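Local coordinates for protein kinase containing Z-DNA binding domains (Danio rerio, PDB 4LB6), which binds and stabilises left-handed Z-DNA through its Zalpha domain, is a Z-DNA-dependent protein kinase, and probably phosphorylates the translation initiation factor eIF2alpha, at a contact of chain A with DNA. Coordinates in Å, arbitrary orientation; residue numbers count along the deposited sequence, not the author numbering.

Site 1: a contact of chain A with DNA. Residues 39-40, 43-44. With nucleotides of chain B.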
loop_
_atom_site.group_PDB
_atom_site.type_symbol
_atom_site.label_atom_id
_atom_site.label_comp_id
_atom_site.label_asym_id
_atom_site.label_seq_id
_atom_site.Cartn_x
_atom_site.Cartn_y
_atom_site.Cartn_z
ATOM N N LYS A 39 -8.390 6.305 -8.022
ATOM C CA LYS A 39 -7.134 6.013 -8.738
ATOM C C LYS A 39 -7.445 5.270 -10.027
ATOM O O LYS A 39 -6.922 5.636 -11.078
ATOM C CB LYS A 39 -6.201 5.178 -7.875
ATOM C CG LYS A 39 -4.855 4.805 -8.556
ATOM C CD LYS A 39 -3.889 4.029 -7.646
ATOM C CE LYS A 39 -4.206 2.550 -7.468
ATOM N NZ LYS A 39 -3.657 1.752 -8.655
ATOM N N SER A 40 -8.336 4.281 -9.978
ATOM C CA SER A 40 -8.609 3.507 -11.181
ATOM C C SER A 40 -9.251 4.406 -12.269
ATOM O O SER A 40 -8.993 4.214 -13.492
ATOM C CB SER A 40 -9.528 2.338 -10.837
ATOM O OG SER A 40 -10.740 2.883 -10.355
ATOM N N ASN A 43 -6.400 6.408 -13.731
ATOM C CA ASN A 43 -5.580 5.567 -14.608
ATOM C C ASN A 43 -6.309 5.210 -15.909
ATOM O O ASN A 43 -5.657 5.167 -16.960
ATOM C CB ASN A 43 -5.085 4.256 -13.920
ATOM C CG ASN A 43 -3.676 4.367 -13.400
ATOM O OD1 ASN A 43 -2.855 5.119 -13.920
ATOM N ND2 ASN A 43 -3.363 3.561 -12.349
ATOM N N ARG A 44 -7.609 4.889 -15.854
ATOM C CA ARG A 44 -8.350 4.546 -17.092
ATOM C C ARG A 44 -8.154 5.700 -18.086
ATOM O O ARG A 44 -7.834 5.486 -19.287
ATOM C CB ARG A 44 -9.875 4.345 -16.794
ATOM C CG ARG A 44 -10.848 4.259 -18.001
ATOM C CD ARG A 44 -12.311 4.098 -17.480
ATOM N NE ARG A 44 -12.294 3.152 -16.371
ATOM C CZ ARG A 44 -12.781 3.379 -15.151
ATOM N NH1 ARG A 44 -13.433 4.494 -14.880
ATOM N NH2 ARG A 44 -12.639 2.464 -14.203
ATOM P P DC B 4 -0.018 1.306 -13.221
ATOM O OP1 DC B 4 -0.003 2.196 -14.457
ATOM O OP2 DC B 4 -0.552 1.907 -11.910
ATOM O "O5'" DC B 4 -0.900 0.102 -13.624
ATOM C "C5'" DC B 4 -2.257 0.269 -14.250
ATOM C "C4'" DC B 4 -3.337 -0.583 -13.627
ATOM O "O4'" DC B 4 -2.925 -1.994 -13.811
ATOM C "C3'" DC B 4 -3.500 -0.380 -12.096
ATOM O "O3'" DC B 4 -4.889 -0.466 -11.689
ATOM C "C2'" DC B 4 -2.697 -1.607 -11.519
ATOM C "C1'" DC B 4 -3.091 -2.635 -12.577
ATOM N N1 DC B 4 -2.123 -3.748 -12.544
ATOM C C2 DC B 4 -2.406 -4.855 -11.767
ATOM O O2 DC B 4 -3.456 -4.909 -11.157
ATOM N N3 DC B 4 -1.483 -5.853 -11.677
ATOM C C4 DC B 4 -0.310 -5.732 -12.331
ATOM N N4 DC B 4 0.536 -6.817 -12.178
ATOM C C5 DC B 4 0.032 -4.577 -13.093
ATOM C C6 DC B 4 -0.906 -3.618 -13.151
ATOM P P DG B 5 -5.827 0.817 -11.516
ATOM O OP1 DG B 5 -5.016 1.864 -10.871
ATOM O OP2 DG B 5 -7.101 0.277 -10.920
ATOM O "O5'" DG B 5 -6.114 1.290 -12.998
ATOM C "C5'" DG B 5 -6.994 0.494 -13.923
ATOM C "C4'" DG B 5 -6.896 1.035 -15.330
ATOM O "O4'" DG B 5 -5.554 0.980 -15.829
ATOM C "C3'" DG B 5 -7.689 0.130 -16.323
ATOM O "O3'" DG B 5 -8.969 0.775 -16.401
ATOM C "C2'" DG B 5 -6.937 0.317 -17.611
ATOM C "C1'" DG B 5 -5.502 0.669 -17.232
ATOM N N9 DG B 5 -4.475 -0.377 -17.341
ATOM C C8 DG B 5 -3.306 -0.233 -18.029
ATOM N N7 DG B 5 -2.477 -1.258 -17.913
ATOM C C5 DG B 5 -3.177 -2.179 -17.139
ATOM C C6 DG B 5 -2.750 -3.452 -16.661
ATOM O O6 DG B 5 -1.680 -4.015 -16.880
ATOM N N1 DG B 5 -3.688 -4.068 -15.828
ATOM C C2 DG B 5 -4.875 -3.458 -15.463
ATOM N N2 DG B 5 -5.674 -4.155 -14.608
ATOM N N3 DG B 5 -5.245 -2.225 -15.920
ATOM C C4 DG B 5 -4.358 -1.638 -16.728
HETATM O O HOH W 1 -0.140 5.005 -13.806
#
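Lys39 and Asn43 converge on one phosphate oxygen, OP1 of DG5, from the first turn and the next turn of helix 39-51, the recognition helix of this winged helix-turn-helix Zalpha domain. Lys39 runs outward extended, with CG anti to the backbone N (chi1 179°), then bends at its last two torsions. Its CE and the amino group NZ thereby swing round to OP1, where NZ forms a salt bridge of 2.6 Å. The carboxamide of Asn43 comes to the same oxygen tip-on. Its ND2 donates to OP1 over 2.8 Å, nearly straight at the hydrogen (165°) and with the oxygen only 3° out of the amide plane. OP1 is thus gripped by two donors, one charged and one neutral, an arrangement that would be expected to offset part of the phosphate's negative charge.

The amide also spans to the preceding nucleotide. ND2 makes a weak hydrogen bond of 3.3 Å to OP2 of DC4, while OD1 meets water 1, which in turn reaches OP1 of DC4. Both ends of the carboxamide are therefore engaged, which would probably limit its freedom to flip. Behind the amide, CB of Asn43 packs 3.3 Å from the ester oxygen O5' of DG5.

Ser40 offers carbon rather than oxygen: its CB faces OP2 of DG5, and the hydroxyl is turned from that oxygen.

Base readout is absent from this patch. The hydrogen bonds described here fall on phosphate oxygens of DC4 and DG5, so the helix here follows the course of the backbone, whose zigzag typifies Z-DNA, and not base edges. At the margin, Arg44 presents its CB 3.7 Å from O3' of DG5. The Arg44 guanidinium bends back, with Ser40 O lying 4.1 Å above the plane of one face, toward its rim.

Site 2: a contact of chain A with DNA. Residues 29, 39, 43, 47, 65. With nucleotides of chain B.
The ring of Tyr47 turns one face to the edge of the DG5 base, with guanine C8 over the ring centre, 3.4 Å above its plane. The planes of the Tyr47 ring and the imidazole ring of DG5 meet at 63° in an edge-to-face stack, so the imidazole edge of the base points into the aromatic face. With CG anti to the carbonyl carbon (chi1 -80°), the ring is carried out toward the DNA. This is the characteristic Zalpha contact with a syn guanine, whose rotation about the glycosidic bond brings C8 to the surface of Z-DNA; it recognises conformation more than sequence.

The phenol tip is tied down as well. Its OH donates a short 2.5 Å hydrogen bond to OP1 of DC4, which lies in the plane of the ring at its edge, so the phosphate would help fix the ring against the base. An alanine in place of Tyr47 would probably leave DG5 C8 without its aromatic face and OP1 of DC4 without its phenol donor, opening a gap beside the syn base.

Pro65 packs against the same phosphate, its CG approaching OP1 of DC4 roughly at right angles to the line from the phenol, at 3.4 Å. Its CD lies 3.4 Å from O3' of DG3, a second van der Waals contact.

The charge of Lys39 extends beyond its salt bridge. Its NZ holds water 3 at 2.9 Å. This water bonds N2 of DG3 at 3.2 Å, a water-mediated approach to the sugar edge in the minor groove. Lys39 NZ also lies 4.5 Å from OP2 of DC4, where its field would probably ease phosphate repulsion. Gln29 adds a weak hydrogen bond from NE2 to OP2 of DG3.

Lys39, Asn43 and Tyr47 line successive turns of recognition helix 39-51, flanked by Gln29 of helix 28-35, the first helix of the helix-turn-helix, and by Pro65 in the wing, just ahead of strand 66-69.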
loop_
_atom_site.group_PDB
_atom_site.type_symbol
_atom_site.label_atom_id
_atom_site.label_comp_id
_atom_site.label_asym_id
_atom_site.label_seq_id
_atom_site.Cartn_x
_atom_site.Cartn_y
_atom_site.Cartn_z
ATOM N N GLN A 29 -0.976 8.755 -8.288
ATOM C CA GLN A 29 -1.291 9.029 -6.909
ATOM C C GLN A 29 -1.371 10.551 -6.656
ATOM O O GLN A 29 -2.339 11.046 -6.031
ATOM C CB GLN A 29 -0.251 8.351 -5.994
ATOM C CG GLN A 29 -0.428 6.799 -5.874
ATOM C CD GLN A 29 0.169 5.991 -7.036
ATOM O OE1 GLN A 29 0.866 6.523 -7.895
ATOM N NE2 GLN A 29 -0.079 4.678 -7.043
ATOM N N LYS A 39 -8.390 6.305 -8.022
ATOM C CA LYS A 39 -7.134 6.013 -8.738
ATOM C C LYS A 39 -7.445 5.270 -10.027
ATOM O O LYS A 39 -6.922 5.636 -11.078
ATOM C CB LYS A 39 -6.201 5.178 -7.875
ATOM C CG LYS A 39 -4.855 4.805 -8.556
ATOM C CD LYS A 39 -3.889 4.029 -7.646
ATOM C CE LYS A 39 -4.206 2.550 -7.468
ATOM N NZ LYS A 39 -3.657 1.752 -8.655
ATOM N N ASN A 43 -6.400 6.408 -13.731
ATOM C CA ASN A 43 -5.580 5.567 -14.608
ATOM C C ASN A 43 -6.309 5.210 -15.909
ATOM O O ASN A 43 -5.657 5.167 -16.960
ATOM C CB ASN A 43 -5.085 4.256 -13.920
ATOM C CG ASN A 43 -3.676 4.367 -13.400
ATOM O OD1 ASN A 43 -2.855 5.119 -13.920
ATOM N ND2 ASN A 43 -3.363 3.561 -12.349
ATOM N N TYR A 47 -4.429 6.170 -19.481
ATOM C CA TYR A 47 -4.112 5.175 -20.536
ATOM C C TYR A 47 -4.845 5.533 -21.821
ATOM O O TYR A 47 -4.270 5.479 -22.931
ATOM C CB TYR A 47 -4.370 3.714 -20.087
ATOM C CG TYR A 47 -3.201 3.225 -19.245
ATOM C CD1 TYR A 47 -3.189 3.407 -17.847
ATOM C CD2 TYR A 47 -2.037 2.727 -19.865
ATOM C CE1 TYR A 47 -2.078 3.016 -17.080
ATOM C CE2 TYR A 47 -0.928 2.321 -19.116
ATOM C CZ TYR A 47 -0.926 2.490 -17.729
ATOM O OH TYR A 47 0.179 2.052 -16.996
ATOM N N PRO A 65 4.619 4.474 -12.864
ATOM C CA PRO A 65 4.766 5.204 -14.117
ATOM C C PRO A 65 4.636 6.683 -13.801
ATOM O O PRO A 65 3.992 7.050 -12.801
ATOM C CB PRO A 65 3.580 4.728 -14.957
ATOM C CG PRO A 65 3.241 3.328 -14.369
ATOM C CD PRO A 65 3.520 3.494 -12.900
ATOM P P DG B 3 2.944 1.323 -7.278
ATOM O OP1 DG B 3 4.339 1.536 -6.752
ATOM O OP2 DG B 3 1.878 2.330 -7.237
ATOM O "O5'" DG B 3 3.325 0.993 -8.810
ATOM C "C5'" DG B 3 2.250 0.631 -9.724
ATOM C "C4'" DG B 3 2.813 0.046 -10.992
ATOM O "O4'" DG B 3 3.721 -1.112 -10.741
ATOM C "C3'" DG B 3 1.689 -0.366 -11.976
ATOM O "O3'" DG B 3 1.423 0.779 -12.873
ATOM C "C2'" DG B 3 2.426 -1.466 -12.795
ATOM C "C1'" DG B 3 3.523 -2.042 -11.828
ATOM N N9 DG B 3 3.266 -3.335 -11.152
ATOM C C8 DG B 3 4.130 -4.395 -11.062
ATOM N N7 DG B 3 3.664 -5.400 -10.379
ATOM C C5 DG B 3 2.416 -4.960 -9.910
ATOM C C6 DG B 3 1.502 -5.638 -9.103
ATOM O O6 DG B 3 1.651 -6.744 -8.612
ATOM N N1 DG B 3 0.345 -4.900 -8.838
ATOM C C2 DG B 3 0.215 -3.618 -9.305
ATOM N N2 DG B 3 -0.908 -3.047 -8.896
ATOM N N3 DG B 3 1.101 -2.934 -10.080
ATOM C C4 DG B 3 2.140 -3.706 -10.384
ATOM P P DC B 4 -0.018 1.306 -13.221
ATOM O OP1 DC B 4 -0.003 2.196 -14.457
ATOM O OP2 DC B 4 -0.552 1.907 -11.910
ATOM O "O5'" DC B 4 -0.900 0.102 -13.624
ATOM C "C5'" DC B 4 -2.257 0.269 -14.250
ATOM C "C4'" DC B 4 -3.337 -0.583 -13.627
ATOM O "O4'" DC B 4 -2.925 -1.994 -13.811
ATOM C "C3'" DC B 4 -3.500 -0.380 -12.096
ATOM O "O3'" DC B 4 -4.889 -0.466 -11.689
ATOM C "C2'" DC B 4 -2.697 -1.607 -11.519
ATOM C "C1'" DC B 4 -3.091 -2.635 -12.577
ATOM N N1 DC B 4 -2.123 -3.748 -12.544
ATOM C C2 DC B 4 -2.406 -4.855 -11.767
ATOM O O2 DC B 4 -3.456 -4.909 -11.157
ATOM N N3 DC B 4 -1.483 -5.853 -11.677
ATOM C C4 DC B 4 -0.310 -5.732 -12.331
ATOM N N4 DC B 4 0.536 -6.817 -12.178
ATOM C C5 DC B 4 0.032 -4.577 -13.093
ATOM C C6 DC B 4 -0.906 -3.618 -13.151
ATOM P P DG B 5 -5.827 0.817 -11.516
ATOM O OP1 DG B 5 -5.016 1.864 -10.871
ATOM O OP2 DG B 5 -7.101 0.277 -10.920
ATOM O "O5'" DG B 5 -6.114 1.290 -12.998
ATOM C "C5'" DG B 5 -6.994 0.494 -13.923
ATOM C "C4'" DG B 5 -6.896 1.035 -15.330
ATOM O "O4'" DG B 5 -5.554 0.980 -15.829
ATOM C "C3'" DG B 5 -7.689 0.130 -16.323
ATOM O "O3'" DG B 5 -8.969 0.775 -16.401
ATOM C "C2'" DG B 5 -6.937 0.317 -17.611
ATOM C "C1'" DG B 5 -5.502 0.669 -17.232
ATOM N N9 DG B 5 -4.475 -0.377 -17.341
ATOM C C8 DG B 5 -3.306 -0.233 -18.029
ATOM N N7 DG B 5 -2.477 -1.258 -17.913
ATOM C C5 DG B 5 -3.177 -2.179 -17.139
ATOM C C6 DG B 5 -2.750 -3.452 -16.661
ATOM O O6 DG B 5 -1.680 -4.015 -16.880
ATOM N N1 DG B 5 -3.688 -4.068 -15.828
ATOM C C2 DG B 5 -4.875 -3.458 -15.463
ATOM N N2 DG B 5 -5.674 -4.155 -14.608
ATOM N N3 DG B 5 -5.245 -2.225 -15.920
ATOM C C4 DG B 5 -4.358 -1.638 -16.728
HETATM O O HOH W 2 -0.140 5.005 -13.806
HETATM O O HOH W 3 -1.269 0.146 -9.050
#

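Site 1 and site 2 are parts of one DNA-binding surface: the centres of their C-alpha atoms lie about 5 Å apart, and both include Lys39 and Asn43. From this shared pair on helix 39-51, site 1 extends along the helix toward the 3' side of DG5, whereas site 2 spreads to helix 28-35 and the wing, reaching back to DG3. Together they follow three consecutive nucleotides of one strand. The combination of phosphate contacts and the syn guanine suggests recognition of Z-DNA by shape. Each of the four protein copies in the deposited assembly presents the same surface.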